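Local coordinates for putative L-alanine-DL-glutamate epimerase (Burkholderia xenovorans, PDB 3GO2), which binds magnesium ions and probably acts as a racemase or epimerase of the mandelate racemase/muconate lactonizing enzyme family, at residues Y20-L25 against E354-A359; V32-F37 against G376-E381; P106-E109 against G113-R116. All coordinates share one frame; numbering follows the deposited sequence. Where two conformers were deposited one is given.

Interaction 1. Residues Y20-L25 against E354-A359; sequences YHFVKL and ELFTHA
The rings of F22 and F356 meet rim to rim, neither lying over the face of the other, with planes at 71° and centroids 5.9 Å apart. Their CE1 and CZ atoms meet: F22 CE1 is 3.7 Å from F356 CE1, and F22 CZ is 3.9 Å from F356 CZ. Y20 supplies the third ring. At its edge, near the ring plane, sits the methyl CD1 of L355, 3.9 Å from Y20 CE2; the same CE2 looks loosely at the edge of F356, 4.4 Å from F356 CE2. L355 thus packs against a tyrosine rim through one branch of its fork.

F356 does not aim at the strand directly from its backbone. With CG anti to the carbonyl carbon (chi1 -58°), its ring reaches back until its end comes close to F22. Y20 and F22, two positions apart on strand 19-27, project from the same side of the sheet, which is how both meet the end of helix 352-355 and the residue after it. P379 also touches F22, while the Y20 hydroxyl is hydrogen-bonded to E352 of that helix.

The residue types suit this buried joint between the N-terminal sheet and the C-terminal part of the chain. Phenylalanines and leucine offer purely hydrocarbon surfaces, and tyrosine adds a long ring whose polar end has a partner at the far side. Because the contact between the two segments is wholly apolar, its cohesion comes from shape and from exclusion of water, while the Y20 hydroxyl adds a directional bond to E352.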
ATOM      1  N   TYR A  20      17.258   7.457 -43.003  1.00 16.92           N
ATOM      2  CA  TYR A  20      17.195   8.589 -42.089  1.00 16.45           C
ATOM      3  C   TYR A  20      16.059   9.481 -42.518  1.00 16.27           C
ATOM      4  O   TYR A  20      15.771   9.575 -43.696  1.00 17.29           O
ATOM      5  CB  TYR A  20      18.447   9.428 -42.156  1.00 16.06           C
ATOM      6  CG  TYR A  20      19.716   8.818 -41.627  1.00 15.50           C
ATOM      7  CD1 TYR A  20      19.723   7.802 -40.662  1.00 15.22           C
ATOM      8  CD2 TYR A  20      20.939   9.335 -42.028  1.00 17.41           C
ATOM      9  CE1 TYR A  20      20.900   7.294 -40.182  1.00 14.76           C
ATOM     10  CE2 TYR A  20      22.110   8.831 -41.535  1.00 17.67           C
ATOM     11  CZ  TYR A  20      22.085   7.818 -40.611  1.00 16.16           C
ATOM     12  OH  TYR A  20      23.285   7.346 -40.121  1.00 16.83           O
ATOM     13  N   HIS A  21      15.435  10.161 -41.563  1.00 15.56           N
ATOM     14  CA  HIS A  21      14.410  11.137 -41.851  1.00 14.95           C
ATOM     15  C   HIS A  21      14.703  12.464 -41.162  1.00 14.78           C
ATOM     16  O   HIS A  21      15.291  12.490 -40.091  1.00 14.11           O
ATOM     17  CB  HIS A  21      13.041  10.652 -41.360  1.00 15.50           C
ATOM     18  CG  HIS A  21      12.611   9.344 -41.943  1.00 16.73           C
ATOM     19  ND1 HIS A  21      11.640   9.262 -42.920  1.00 20.88           N
ATOM     20  CD2 HIS A  21      12.971   8.070 -41.656  1.00 22.19           C
ATOM     21  CE1 HIS A  21      11.433   7.991 -43.225  1.00 21.51           C
ATOM     22  NE2 HIS A  21      12.229   7.248 -42.479  1.00 21.63           N
ATOM     23  N   PHE A  22      14.236  13.550 -41.767  1.00 14.15           N
ATOM     24  CA  PHE A  22      14.503  14.894 -41.264  1.00 13.84           C
ATOM     25  C   PHE A  22      13.286  15.759 -41.370  1.00 14.71           C
ATOM     26  O   PHE A  22      12.488  15.579 -42.299  1.00 14.41           O
ATOM     27  CB  PHE A  22      15.655  15.559 -42.052  1.00 14.60           C
ATOM     28  CG  PHE A  22      16.875  14.731 -42.130  1.00 14.20           C
ATOM     29  CD1 PHE A  22      17.778  14.712 -41.088  1.00 15.45           C
ATOM     30  CD2 PHE A  22      17.125  13.923 -43.227  1.00 14.44           C
ATOM     31  CE1 PHE A  22      18.908  13.897 -41.146  1.00 14.91           C
ATOM     32  CE2 PHE A  22      18.257  13.124 -43.290  1.00 15.42           C
ATOM     33  CZ  PHE A  22      19.131  13.100 -42.254  1.00 15.06           C
ATOM     34  N   VAL A  23      13.140  16.660 -40.400  1.00 13.34           N
ATOM     35  CA  VAL A  23      12.201  17.796 -40.468  1.00 13.66           C
ATOM     36  C   VAL A  23      13.007  19.054 -40.793  1.00 13.56           C
ATOM     37  O   VAL A  23      14.055  19.304 -40.203  1.00 14.73           O
ATOM     38  CB  VAL A  23      11.428  18.023 -39.161  1.00 13.72           C
ATOM     39  CG1 VAL A  23      10.520  19.272 -39.252  1.00 14.78           C
ATOM     40  CG2 VAL A  23      10.591  16.780 -38.834  1.00 14.55           C
ATOM     41  N   LYS A  24      12.493  19.824 -41.744  1.00 14.23           N
ATOM     42  CA  LYS A  24      13.080  21.091 -42.178  1.00 14.20           C
ATOM     43  C   LYS A  24      12.039  22.176 -42.006  1.00 13.89           C
ATOM     44  O   LYS A  24      11.001  22.163 -42.673  1.00 14.63           O
ATOM     45  CB  LYS A  24      13.479  21.020 -43.653  1.00 14.87           C
ATOM     46  CG  LYS A  24      14.124  22.291 -44.128  1.00 15.70           C
ATOM     47  CD  LYS A  24      14.336  22.287 -45.630  1.00 18.09           C
ATOM     48  CE  LYS A  24      15.165  23.451 -46.045  1.00 19.96           C
ATOM     49  NZ  LYS A  24      15.284  23.480 -47.556  1.00 21.75           N
ATOM     50  N   LEU A  25      12.297  23.106 -41.106  1.00 13.71           N
ATOM     51  CA  LEU A  25      11.346  24.149 -40.757  1.00 14.55           C
ATOM     52  C   LEU A  25      11.958  25.482 -41.150  1.00 14.91           C
ATOM     53  O   LEU A  25      13.087  25.782 -40.768  1.00 16.72           O
ATOM     54  CB  LEU A  25      11.082  24.099 -39.242  1.00 14.65           C
ATOM     55  CG  LEU A  25      10.117  25.102 -38.631  1.00 16.59           C
ATOM     56  CD1 LEU A  25       9.542  24.472 -37.331  1.00 18.68           C
ATOM     57  CD2 LEU A  25      10.747  26.488 -38.386  1.00 18.08           C
ATOM     58  N   GLU A 354      29.149  12.981 -45.662  1.00 19.77           N
ATOM     59  CA  GLU A 354      28.571  13.696 -46.808  0.50 19.50           C
ATOM     60  C   GLU A 354      27.219  14.323 -46.471  1.00 18.59           C
ATOM     61  O   GLU A 354      26.873  15.367 -47.008  1.00 17.79           O
ATOM     62  CB  GLU A 354      28.407  12.713 -48.000  0.50 20.11           C
ATOM     63  CG  GLU A 354      28.020  13.319 -49.361  0.50 22.13           C
ATOM     64  CD  GLU A 354      27.543  12.261 -50.389  0.50 25.06           C
ATOM     65  OE1 GLU A 354      27.785  11.048 -50.188  0.50 26.56           O
ATOM     66  OE2 GLU A 354      26.905  12.648 -51.402  0.50 26.30           O
ATOM     67  N   LEU A 355      26.452  13.660 -45.602  1.00 17.24           N
ATOM     68  CA  LEU A 355      25.057  14.036 -45.359  1.00 16.22           C
ATOM     69  C   LEU A 355      24.913  15.237 -44.460  1.00 16.19           C
ATOM     70  O   LEU A 355      23.836  15.831 -44.418  1.00 15.23           O
ATOM     71  CB  LEU A 355      24.293  12.869 -44.717  1.00 15.62           C
ATOM     72  CG  LEU A 355      24.155  11.618 -45.582  1.00 16.89           C
ATOM     73  CD1 LEU A 355      23.613  10.468 -44.743  1.00 18.60           C
ATOM     74  CD2 LEU A 355      23.267  11.888 -46.784  1.00 18.82           C
ATOM     75  N   PHE A 356      25.970  15.586 -43.722  1.00 16.93           N
ATOM     76  CA  PHE A 356      25.880  16.637 -42.728  1.00 16.33           C
ATOM     77  C   PHE A 356      27.028  17.632 -42.841  1.00 16.99           C
ATOM     78  O   PHE A 356      28.137  17.277 -43.256  1.00 18.32           O
ATOM     79  CB  PHE A 356      25.902  16.011 -41.319  1.00 16.49           C
ATOM     80  CG  PHE A 356      24.781  15.018 -41.078  1.00 15.06           C
ATOM     81  CD1 PHE A 356      23.508  15.467 -40.754  1.00 14.39           C
ATOM     82  CD2 PHE A 356      24.985  13.654 -41.218  1.00 15.72           C
ATOM     83  CE1 PHE A 356      22.470  14.569 -40.535  1.00 16.27           C
ATOM     84  CE2 PHE A 356      23.961  12.757 -40.988  1.00 14.70           C
ATOM     85  CZ  PHE A 356      22.690  13.228 -40.664  1.00 14.29           C
ATOM     86  N   THR A 357      26.775  18.863 -42.431  1.00 16.74           N
ATOM     87  CA  THR A 357      27.798  19.901 -42.510  1.00 17.01           C
ATOM     88  C   THR A 357      28.954  19.657 -41.536  1.00 18.26           C
ATOM     89  O   THR A 357      30.123  19.886 -41.883  1.00 18.57           O
ATOM     90  CB  THR A 357      27.215  21.294 -42.287  1.00 16.14           C
ATOM     91  OG1 THR A 357      26.510  21.323 -41.043  1.00 17.28           O
ATOM     92  CG2 THR A 357      26.277  21.730 -43.443  1.00 17.05           C
ATOM     93  N   HIS A 358      28.634  19.167 -40.336  1.00 17.97           N
ATOM     94  CA  HIS A 358      29.631  18.861 -39.294  1.00 18.18           C
ATOM     95  C   HIS A 358      29.452  17.484 -38.697  1.00 18.12           C
ATOM     96  O   HIS A 358      28.332  16.988 -38.547  1.00 18.06           O
ATOM     97  CB  HIS A 358      29.530  19.881 -38.147  1.00 18.46           C
ATOM     98  CG  HIS A 358      29.740  21.290 -38.590  1.00 20.40           C
ATOM     99  ND1 HIS A 358      31.000  21.810 -38.829  1.00 22.86           N
ATOM    100  CD2 HIS A 358      28.861  22.284 -38.853  1.00 20.42           C
ATOM    101  CE1 HIS A 358      30.877  23.070 -39.216  1.00 23.82           C
ATOM    102  NE2 HIS A 358      29.595  23.389 -39.227  1.00 22.24           N
ATOM    103  N   ALA A 359      30.572  16.867 -38.342  1.00 18.10           N
ATOM    104  CA  ALA A 359      30.590  15.564 -37.712  1.00 18.11           C
ATOM    105  C   ALA A 359      30.946  15.716 -36.237  1.00 18.12           C
ATOM    106  O   ALA A 359      31.753  16.569 -35.863  1.00 17.64           O
ATOM    107  CB  ALA A 359      31.643  14.659 -38.411  1.00 18.05           C
TER

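Interaction 2. Residues V32-F37 against G376-E381; sequences VGWSEF and GTDPVE
W34 and P379 make the heart of this contact, the proline lying over one face of the indole and the two side chains running in opposite directions. Starting at the backbone, W34 CB already touches P379 CD, at 3.8 Å. CG and CD2 follow, each 3.4 Å from that same CD, which stands over the five-membered ring 3.5 Å from its centroid and 17° off the normal: a CH-pi contact. Carbon next to a proline nitrogen carries slightly positive hydrogens, well suited to an electron-rich indole. Farther out on the benzo ring, CE3 meets P379 CG at 3.6 Å.

On the pyrrole side CD1 approaches D378 OD1, at 3.4 Å and obliquely to the ring; that carboxylate oxygen has its strong partner in K101, with which it forms a salt bridge. At the far tip, CH2 touches CG and CD of E381, and CZ2 lies 3.9 Å from E381 OE2, which comes to the ring edge with the carboxylate plane nearly perpendicular to the indole. OE1 of E381 is paired with K24, although the modelled bond is too short for its length to be trusted. V32 CG1 approaches the opposite face of the indole, toward its rim.

Tryptophan suits the place because one large flat group spans D378 and P379 of the loop and E381 at the start of helix 381-386, whose N-cap position is held by V380. The contact is therefore mainly dispersive and CH-pi over the face, with E381 at the edge and D378 obliquely placed; their charges probably interact mainly with the two lysines and only secondarily with the indole.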
ATOM      1  N   VAL A  32      16.516  28.293 -41.033  1.00 16.06           N
ATOM      2  CA  VAL A  32      16.092  26.913 -41.195  1.00 15.95           C
ATOM      3  C   VAL A  32      16.462  26.118 -39.951  1.00 15.04           C
ATOM      4  O   VAL A  32      17.633  26.069 -39.576  1.00 16.55           O
ATOM      5  CB  VAL A  32      16.715  26.254 -42.420  1.00 16.26           C
ATOM      6  CG1 VAL A  32      16.329  24.793 -42.517  1.00 16.63           C
ATOM      7  CG2 VAL A  32      16.312  27.029 -43.695  1.00 16.95           C
ATOM      8  N   GLY A  33      15.446  25.539 -39.313  1.00 14.94           N
ATOM      9  CA  GLY A  33      15.632  24.621 -38.196  1.00 13.99           C
ATOM     10  C   GLY A  33      15.454  23.187 -38.691  1.00 14.51           C
ATOM     11  O   GLY A  33      14.560  22.897 -39.500  1.00 14.90           O
ATOM     12  N   TRP A  34      16.307  22.301 -38.176  1.00 13.54           N
ATOM     13  CA  TRP A  34      16.329  20.900 -38.553  1.00 13.52           C
ATOM     14  C   TRP A  34      16.203  19.982 -37.355  1.00 13.64           C
ATOM     15  O   TRP A  34      16.703  20.286 -36.254  1.00 13.49           O
ATOM     16  CB  TRP A  34      17.680  20.554 -39.174  1.00 14.13           C
ATOM     17  CG  TRP A  34      17.969  21.129 -40.532  1.00 15.52           C
ATOM     18  CD1 TRP A  34      18.733  22.236 -40.817  1.00 14.21           C
ATOM     19  CD2 TRP A  34      17.558  20.594 -41.785  1.00 16.02           C
ATOM     20  NE1 TRP A  34      18.811  22.417 -42.172  1.00 16.87           N
ATOM     21  CE2 TRP A  34      18.090  21.425 -42.787  1.00 15.20           C
ATOM     22  CE3 TRP A  34      16.774  19.502 -42.160  1.00 15.65           C
ATOM     23  CZ2 TRP A  34      17.874  21.185 -44.131  1.00 17.32           C
ATOM     24  CZ3 TRP A  34      16.561  19.268 -43.503  1.00 17.54           C
ATOM     25  CH2 TRP A  34      17.118  20.106 -44.468  1.00 17.97           C
ATOM     26  N   SER A  35      15.532  18.862 -37.576  1.00 13.18           N
ATOM     27  CA  SER A  35      15.663  17.714 -36.672  1.00 13.31           C
ATOM     28  C   SER A  35      15.819  16.445 -37.475  1.00 13.35           C
ATOM     29  O   SER A  35      15.643  16.430 -38.699  1.00 12.73           O
ATOM     30  CB  SER A  35      14.428  17.609 -35.759  1.00 13.29           C
ATOM     31  OG  SER A  35      13.282  17.236 -36.511  1.00 14.18           O
ATOM     32  N   GLU A  36      16.160  15.373 -36.781  1.00 13.98           N
ATOM     33  CA  GLU A  36      16.239  14.047 -37.384  1.00 14.20           C
ATOM     34  C   GLU A  36      15.261  13.177 -36.610  1.00 14.54           C
ATOM     35  O   GLU A  36      15.098  13.374 -35.421  1.00 14.89           O
ATOM     36  CB  GLU A  36      17.662  13.501 -37.376  1.00 15.22           C
ATOM     37  CG  GLU A  36      17.780  12.099 -37.988  1.00 14.68           C
ATOM     38  CD  GLU A  36      19.203  11.563 -38.005  1.00 17.35           C
ATOM     39  OE1 GLU A  36      20.132  12.342 -37.783  1.00 15.47           O
ATOM     40  OE2 GLU A  36      19.373  10.339 -38.253  1.00 17.09           O
ATOM     41  N   PHE A  37      14.541  12.307 -37.304  1.00 14.50           N
ATOM     42  CA  PHE A  37      13.639  11.329 -36.673  1.00 14.62           C
ATOM     43  C   PHE A  37      13.776   9.965 -37.369  1.00 14.99           C
ATOM     44  O   PHE A  37      14.513   9.820 -38.330  1.00 14.25           O
ATOM     45  CB  PHE A  37      12.189  11.839 -36.645  1.00 14.81           C
ATOM     46  CG  PHE A  37      11.518  11.955 -37.990  1.00 14.57           C
ATOM     47  CD1 PHE A  37      10.678  10.942 -38.475  1.00 15.24           C
ATOM     48  CD2 PHE A  37      11.702  13.072 -38.764  1.00 13.96           C
ATOM     49  CE1 PHE A  37      10.015  11.081 -39.696  1.00 15.89           C
ATOM     50  CE2 PHE A  37      11.072  13.199 -39.999  1.00 15.21           C
ATOM     51  CZ  PHE A  37      10.244  12.192 -40.472  1.00 15.95           C
ATOM     52  N   GLY A 376      24.257  22.080 -33.980  1.00 14.82           N
ATOM     53  CA  GLY A 376      25.687  21.876 -34.245  1.00 15.03           C
ATOM     54  C   GLY A 376      26.014  21.213 -35.573  1.00 15.28           C
ATOM     55  O   GLY A 376      27.183  21.051 -35.928  1.00 16.68           O
ATOM     56  N   THR A 377      24.984  20.783 -36.308  1.00 15.55           N
ATOM     57  CA  THR A 377      25.181  20.246 -37.659  1.00 15.24           C
ATOM     58  C   THR A 377      23.876  20.386 -38.429  1.00 15.36           C
ATOM     59  O   THR A 377      22.806  20.418 -37.827  1.00 16.45           O
ATOM     60  CB  THR A 377      25.675  18.792 -37.598  1.00 15.17           C
ATOM     61  OG1 THR A 377      26.211  18.388 -38.863  1.00 16.27           O
ATOM     62  CG2 THR A 377      24.527  17.824 -37.224  1.00 14.23           C
ATOM     63  N   ASP A 378      23.968  20.516 -39.753  1.00 15.27           N
ATOM     64  CA  ASP A 378      22.816  20.626 -40.636  1.00 15.98           C
ATOM     65  C   ASP A 378      22.881  19.506 -41.662  1.00 15.97           C
ATOM     66  O   ASP A 378      23.947  19.213 -42.203  1.00 16.18           O
ATOM     67  CB  ASP A 378      22.846  21.952 -41.397  1.00 15.96           C
ATOM     68  CG  ASP A 378      22.650  23.151 -40.499  1.00 17.93           C
ATOM     69  OD1 ASP A 378      21.797  23.083 -39.571  1.00 16.12           O
ATOM     70  OD2 ASP A 378      23.336  24.180 -40.743  1.00 21.04           O
ATOM     71  N   PRO A 379      21.755  18.848 -41.927  1.00 15.72           N
ATOM     72  CA  PRO A 379      21.684  17.991 -43.105  1.00 16.18           C
ATOM     73  C   PRO A 379      21.941  18.808 -44.360  1.00 16.02           C
ATOM     74  O   PRO A 379      21.636  20.000 -44.401  1.00 16.83           O
ATOM     75  CB  PRO A 379      20.240  17.452 -43.079  1.00 15.80           C
ATOM     76  CG  PRO A 379      19.805  17.654 -41.660  1.00 15.14           C
ATOM     77  CD  PRO A 379      20.478  18.887 -41.194  1.00 16.26           C
ATOM     78  N   VAL A 380      22.514  18.155 -45.360  1.00 16.27           N
ATOM     79  CA  VAL A 380      22.852  18.789 -46.640  1.00 16.68           C
ATOM     80  C   VAL A 380      21.891  18.286 -47.715  1.00 16.78           C
ATOM     81  O   VAL A 380      21.896  17.108 -48.059  1.00 18.04           O
ATOM     82  CB  VAL A 380      24.305  18.505 -47.021  1.00 17.42           C
ATOM     83  CG1 VAL A 380      24.663  19.161 -48.399  1.00 16.67           C
ATOM     84  CG2 VAL A 380      25.256  19.015 -45.889  1.00 19.12           C
ATOM     85  N   GLU A 381      21.042  19.179 -48.225  1.00 18.06           N
ATOM     86  CA  GLU A 381      19.980  18.762 -49.129  1.00 18.31           C
ATOM     87  C   GLU A 381      20.446  18.058 -50.394  1.00 18.06           C
ATOM     88  O   GLU A 381      19.841  17.067 -50.791  1.00 17.79           O
ATOM     89  CB  GLU A 381      19.036  19.929 -49.426  1.00 19.22           C
ATOM     90  CG  GLU A 381      18.225  20.186 -48.188  1.00 20.51           C
ATOM     91  CD  GLU A 381      17.679  21.554 -48.089  1.00 24.52           C
ATOM     92  OE1 GLU A 381      16.458  21.650 -48.335  1.00 25.65           O
ATOM     93  OE2 GLU A 381      18.446  22.498 -47.714  1.00 25.65           O
TER

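Interaction 3. Residues P106-E109 against G113-R116; sequences PCYE and GKLR
Y108 and K114 each have CG between the backbone N and the carbonyl carbon (chi1 62° and 64°), and on these two backbones the side chains lie alongside each other and point the same way. The K114 methylenes then run along the tyrosine: CB stands over one face, 4.0 Å from the Y108 ring centroid in a CH-pi contact, CD is 3.9 Å from CZ, and CE is 3.8 Å from OH. P106 CB approaches the opposite face near its rim. A further bend at chi4 turns K114 NZ to a salt bridge with D117 and another with E64 of a second subunit.

The backbone turn is closed by a weak hydrogen bond from G113 N to Y108 O, 3.0 Å long. Glycine suits this turn, for at its backbone angles any CB would press on the preceding carbonyl oxygen. In the conformer given, E109 OE1 takes a bond from a water that accepts from K114 N and pairs with K99 of the second subunit; with two conformers modelled, both links are tentative.

The whole turn lies in the connection between helix 82-103 and strand 118-123, resting on helix 323-335: N331 accepts from Y108 N, A334 meets K114 and also bonds to the L115 backbone, and I369 and D371, beyond strand 366-368, touch the tyrosine.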
ATOM      1  N   PRO A 106      23.959  28.232 -29.430  1.00 14.04           N
ATOM      2  CA  PRO A 106      23.786  26.776 -29.495  1.00 14.28           C
ATOM      3  C   PRO A 106      22.530  26.376 -28.758  1.00 14.23           C
ATOM      4  O   PRO A 106      22.102  27.060 -27.847  1.00 14.33           O
ATOM      5  CB  PRO A 106      24.995  26.222 -28.730  1.00 14.34           C
ATOM      6  CG  PRO A 106      25.880  27.385 -28.490  1.00 16.67           C
ATOM      7  CD  PRO A 106      25.110  28.618 -28.588  1.00 14.56           C
ATOM      8  N   CYS A 107      21.958  25.236 -29.099  1.00 13.68           N
ATOM      9  CA  CYS A 107      20.691  24.860 -28.461  1.00 14.16           C
ATOM     10  C   CYS A 107      20.779  24.701 -26.945  1.00 14.05           C
ATOM     11  O   CYS A 107      19.806  25.009 -26.251  1.00 14.16           O
ATOM     12  CB  CYS A 107      20.113  23.612 -29.087  1.00 13.73           C
ATOM     13  SG  CYS A 107      19.185  23.985 -30.611  1.00 15.43           S
ATOM     14  N   TYR A 108      21.924  24.265 -26.402  1.00 14.12           N
ATOM     15  CA  TYR A 108      22.020  24.164 -24.934  1.00 14.51           C
ATOM     16  C   TYR A 108      21.791  25.494 -24.205  1.00 14.35           C
ATOM     17  O   TYR A 108      21.447  25.509 -23.032  1.00 13.43           O
ATOM     18  CB  TYR A 108      23.325  23.500 -24.497  1.00 13.78           C
ATOM     19  CG  TYR A 108      24.608  24.228 -24.876  1.00 13.26           C
ATOM     20  CD1 TYR A 108      24.966  25.434 -24.299  1.00 15.49           C
ATOM     21  CD2 TYR A 108      25.504  23.655 -25.779  1.00 14.25           C
ATOM     22  CE1 TYR A 108      26.160  26.062 -24.647  1.00 16.37           C
ATOM     23  CE2 TYR A 108      26.685  24.266 -26.123  1.00 14.89           C
ATOM     24  CZ  TYR A 108      27.023  25.454 -25.555  1.00 15.22           C
ATOM     25  OH  TYR A 108      28.218  26.049 -25.915  1.00 16.79           O
ATOM     26  N   GLU A 109      21.963  26.626 -24.894  1.00 15.23           N
ATOM     27  CA  GLU A 109      21.690  27.947 -24.325  0.50 15.47           C
ATOM     28  C   GLU A 109      20.193  28.152 -24.055  1.00 15.44           C
ATOM     29  O   GLU A 109      19.818  29.019 -23.281  1.00 16.32           O
ATOM     30  CB  GLU A 109      22.207  29.043 -25.266  0.50 15.83           C
ATOM     31  CG  GLU A 109      22.661  30.306 -24.567  0.50 16.37           C
ATOM     32  CD  GLU A 109      23.802  30.029 -23.614  0.50 19.03           C
ATOM     33  OE1 GLU A 109      23.534  29.491 -22.515  0.50 13.97           O
ATOM     34  OE2 GLU A 109      24.971  30.313 -23.983  0.50 22.43           O
ATOM     35  N   GLY A 113      21.591  26.550 -20.214  1.00 15.13           N
ATOM     36  CA  GLY A 113      23.022  26.695 -20.375  1.00 15.53           C
ATOM     37  C   GLY A 113      23.713  25.375 -20.171  1.00 15.93           C
ATOM     38  O   GLY A 113      23.131  24.437 -19.607  1.00 16.74           O
ATOM     39  N   LYS A 114      24.945  25.267 -20.646  1.00 16.11           N
ATOM     40  CA  LYS A 114      25.690  24.025 -20.442  1.00 16.65           C
ATOM     41  C   LYS A 114      26.228  23.970 -19.003  1.00 16.62           C
ATOM     42  O   LYS A 114      26.397  25.009 -18.329  1.00 17.64           O
ATOM     43  CB  LYS A 114      26.820  23.872 -21.463  1.00 17.36           C
ATOM     44  CG  LYS A 114      27.926  24.905 -21.391  1.00 18.84           C
ATOM     45  CD  LYS A 114      29.048  24.534 -22.391  1.00 21.17           C
ATOM     46  CE  LYS A 114      30.025  25.684 -22.563  1.00 23.47           C
ATOM     47  NZ  LYS A 114      30.712  25.961 -21.279  1.00 25.99           N
ATOM     48  N   LEU A 115      26.455  22.771 -18.495  1.00 16.29           N
ATOM     49  CA  LEU A 115      27.156  22.645 -17.232  1.00 16.96           C
ATOM     50  C   LEU A 115      28.328  21.668 -17.355  1.00 17.07           C
ATOM     51  O   LEU A 115      28.991  21.380 -16.379  1.00 16.87           O
ATOM     52  CB  LEU A 115      26.194  22.357 -16.052  1.00 18.37           C
ATOM     53  CG  LEU A 115      25.187  21.229 -16.198  1.00 17.80           C
ATOM     54  CD1 LEU A 115      25.904  19.877 -16.363  1.00 20.41           C
ATOM     55  CD2 LEU A 115      24.274  21.178 -14.971  1.00 21.16           C
ATOM     56  N   ARG A 116      28.583  21.190 -18.570  1.00 16.75           N
ATOM     57  CA  ARG A 116      29.839  20.497 -18.917  1.00 17.61           C
ATOM     58  C   ARG A 116      30.132  20.729 -20.402  1.00 18.38           C
ATOM     59  O   ARG A 116      29.193  21.012 -21.174  1.00 18.42           O
ATOM     60  CB  ARG A 116      29.753  18.995 -18.586  1.00 17.38           C
ATOM     61  CG  ARG A 116      28.606  18.274 -19.314  1.00 17.31           C
ATOM     62  CD  ARG A 116      28.487  16.783 -18.936  1.00 16.35           C
ATOM     63  NE  ARG A 116      28.055  16.597 -17.554  1.00 15.50           N
ATOM     64  CZ  ARG A 116      26.789  16.594 -17.156  1.00 15.21           C
ATOM     65  NH1 ARG A 116      25.803  16.826 -18.026  1.00 15.42           N
ATOM     66  NH2 ARG A 116      26.506  16.389 -15.868  1.00 14.44           N
TER
HETATM   67  O   HOH W   1      25.671  27.921 -21.667  1.00 20.34           O

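In the fold
Interactions 1 and 2 are neighbours, their centres about 4 Å apart, and both dock the C-terminal part of the chain on the antiparallel sheet, through the adjacent strands 19-27 and 32-37. The 20-25/354-359 contact is fully buried and aromatic, whereas that of 32-37/376-381 is partly buried and brings two carboxylates near the indole, one of them at its edge. The probable hydrogen bond between T377 OG1 and H358 O joins the two. Interaction 3, centred about 18 Å from interaction 2, is a local turn at the surface between subunits. There methylenes cover a tyrosine face while charged ends and a water handle the polar side, in contrast to the distant-sequence pairing of the other two.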